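Local coordinates for protein ArsR family transcriptional regulator (Staphylococcus aureus, PDB 6CDB) that probably binds DNA as a zinc-responsive transcriptional repressor of the ArsR family, working as a dimer that holds zinc between its subunits, at residues L66-K70 against S81-V87. The protein carries 1 engineered substitution. Coordinates in Å, arbitrary orientation, origin at the centre of the assembly. Residue numbers count along the deposited sequence, not the author numbering.
Sequences LHLVK and SLDDIHV. Engineered in segment 66-70: Leu66 (natural residue Val). With ZN (zinc ion), chain C.
His67, at positive phi (60/35), is the C' residue of a Schellman motif closing helix 53-65; strand 69-74, the first of the winged helix-turn-helix hairpin, follows. Its base is antiparallel: Lys70 and Ser81 form a hydrogen-bonded pair (Lys70 N to Ser81 O and Ser81 N to Lys70 O, both 2.9 Å), Val69 and Leu82 a non-hydrogen-bonded one (CA-CA 4.4 Å). Asp83 N donates to Leu68 O at 3.0 Å, extending the pairing past the strand ends. Lys70 (pttm) curls NZ to Ser81 OG (2.8 Å) and Asp83 O (3.1 Å); one water donates to Val69 O and Asp83 OD1, 2.7 Å each. Leu68 CD2 meets Val87 CG2 at 4.1 Å. N-capping helix 85-99, Asp84 accepts weakly at OD2 from His86 N (2.9 Å) while OD1 binds zinc (1.9 Å), as does His86 ND1 (2.0 Å); His97 and His100 of the second subunit complete the site. That His97 also donates through NE2 to His67 O, so one imidazole joins the metal site to the turn leading into the wing.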
loop_
_atom_site.group_PDB
_atom_site.type_symbol
_atom_site.label_atom_id
_atom_site.label_comp_id
_atom_site.label_asym_id
_atom_site.label_seq_id
_atom_site.Cartn_x
_atom_site.Cartn_y
_atom_site.Cartn_z
ATOM N N LEU A 66 5.404 5.744 11.335
ATOM C CA LEU A 66 5.023 4.440 10.821
ATOM C C LEU A 66 6.180 3.722 10.143
ATOM O O LEU A 66 5.957 2.706 9.479
ATOM C CB LEU A 66 3.851 4.574 9.848
ATOM C CG LEU A 66 2.556 5.067 10.492
ATOM C CD1 LEU A 66 1.520 5.288 9.426
ATOM C CD2 LEU A 66 2.056 4.076 11.517
ATOM N N HIS A 67 7.403 4.228 10.298
ATOM C CA HIS A 67 8.602 3.598 9.746
ATOM C C HIS A 67 8.527 3.483 8.234
ATOM O O HIS A 67 9.024 2.521 7.650
ATOM C CB HIS A 67 8.863 2.225 10.373
ATOM C CG HIS A 67 9.014 2.276 11.858
ATOM N ND1 HIS A 67 10.128 2.809 12.472
ATOM C CD2 HIS A 67 8.182 1.891 12.852
ATOM C CE1 HIS A 67 9.977 2.744 13.783
ATOM N NE2 HIS A 67 8.804 2.191 14.039
ATOM N N LEU A 68 7.918 4.475 7.591
ATOM C CA LEU A 68 7.873 4.530 6.136
ATOM C C LEU A 68 8.954 5.426 5.540
ATOM O O LEU A 68 9.358 5.208 4.392
ATOM C CB LEU A 68 6.484 4.995 5.675
ATOM C CG LEU A 68 5.378 4.005 6.095
ATOM C CD1 LEU A 68 4.017 4.528 5.696
ATOM C CD2 LEU A 68 5.635 2.626 5.497
ATOM N N VAL A 69 9.422 6.434 6.282
ATOM C CA VAL A 69 10.598 7.209 5.914
ATOM C C VAL A 69 11.510 7.265 7.128
ATOM O O VAL A 69 11.089 7.029 8.258
ATOM C CB VAL A 69 10.258 8.644 5.448
ATOM C CG1 VAL A 69 9.360 8.607 4.220
ATOM C CG2 VAL A 69 9.600 9.434 6.589
ATOM N N LYS A 70 12.779 7.562 6.878
ATOM C CA LYS A 70 13.731 7.840 7.940
ATOM C C LYS A 70 14.484 9.107 7.566
ATOM O O LYS A 70 14.404 9.586 6.424
ATOM C CB LYS A 70 14.698 6.673 8.150
ATOM C CG LYS A 70 15.586 6.415 6.937
ATOM C CD LYS A 70 16.510 5.229 7.164
ATOM C CE LYS A 70 17.427 5.025 5.968
ATOM N NZ LYS A 70 16.637 4.983 4.707
ATOM N N SER A 81 14.479 9.752 3.483
ATOM C CA SER A 81 14.528 8.687 2.498
ATOM C C SER A 81 13.450 7.675 2.842
ATOM O O SER A 81 12.943 7.644 3.966
ATOM C CB SER A 81 15.909 8.027 2.474
ATOM O OG SER A 81 16.258 7.585 3.780
ATOM N N LEU A 82 13.085 6.854 1.861
ATOM C CA LEU A 82 12.257 5.697 2.180
ATOM C C LEU A 82 12.989 4.838 3.203
ATOM O O LEU A 82 14.217 4.704 3.158
ATOM C CB LEU A 82 11.937 4.894 0.920
ATOM C CG LEU A 82 11.137 5.623 -0.166
ATOM C CD1 LEU A 82 10.614 4.649 -1.220
ATOM C CD2 LEU A 82 9.995 6.449 0.433
ATOM N N ASP A 83 12.229 4.262 4.137
ATOM C CA ASP A 83 12.842 3.666 5.320
ATOM C C ASP A 83 13.783 2.520 4.957
ATOM O O ASP A 83 14.939 2.504 5.388
ATOM C CB ASP A 83 11.768 3.193 6.297
ATOM C CG ASP A 83 12.357 2.435 7.486
ATOM O OD1 ASP A 83 12.703 3.094 8.490
ATOM O OD2 ASP A 83 12.492 1.184 7.406
ATOM N N ASP A 84 13.311 1.551 4.172
ATOM C CA ASP A 84 14.173 0.448 3.738
ATOM C C ASP A 84 13.644 -0.097 2.415
ATOM O O ASP A 84 12.724 0.462 1.810
ATOM C CB ASP A 84 14.288 -0.629 4.833
ATOM C CG ASP A 84 12.978 -1.390 5.092
ATOM O OD1 ASP A 84 12.878 -2.067 6.145
ATOM O OD2 ASP A 84 12.039 -1.334 4.264
ATOM N N ILE A 85 14.214 -1.220 1.980
ATOM C CA ILE A 85 13.900 -1.758 0.662
ATOM C C ILE A 85 12.460 -2.281 0.573
ATOM O O ILE A 85 11.890 -2.349 -0.524
ATOM C CB ILE A 85 14.910 -2.857 0.299
ATOM C CG1 ILE A 85 14.784 -3.177 -1.184
ATOM C CG2 ILE A 85 14.663 -4.109 1.152
ATOM C CD1 ILE A 85 15.192 -4.584 -1.528
ATOM N N HIS A 86 11.859 -2.708 1.688
ATOM C CA HIS A 86 10.474 -3.165 1.617
ATOM C C HIS A 86 9.540 -2.019 1.257
ATOM O O HIS A 86 8.591 -2.200 0.485
ATOM C CB HIS A 86 10.054 -3.802 2.944
ATOM C CG HIS A 86 11.062 -4.772 3.476
ATOM N ND1 HIS A 86 11.692 -4.603 4.690
ATOM C CD2 HIS A 86 11.589 -5.894 2.931
ATOM C CE1 HIS A 86 12.542 -5.596 4.886
ATOM N NE2 HIS A 86 12.504 -6.388 3.831
ATOM N N VAL A 87 9.790 -0.839 1.818
ATOM C CA VAL A 87 8.956 0.322 1.516
ATOM C C VAL A 87 9.135 0.740 0.060
ATOM O O VAL A 87 8.152 0.947 -0.666
ATOM C CB VAL A 87 9.273 1.466 2.493
ATOM C CG1 VAL A 87 8.388 2.690 2.208
ATOM C CG2 VAL A 87 9.069 0.993 3.929
HETATM ZN ZN ZN C . 11.386 -3.222 6.170
HETATM O O HOH W 1 11.591 5.067 10.020
#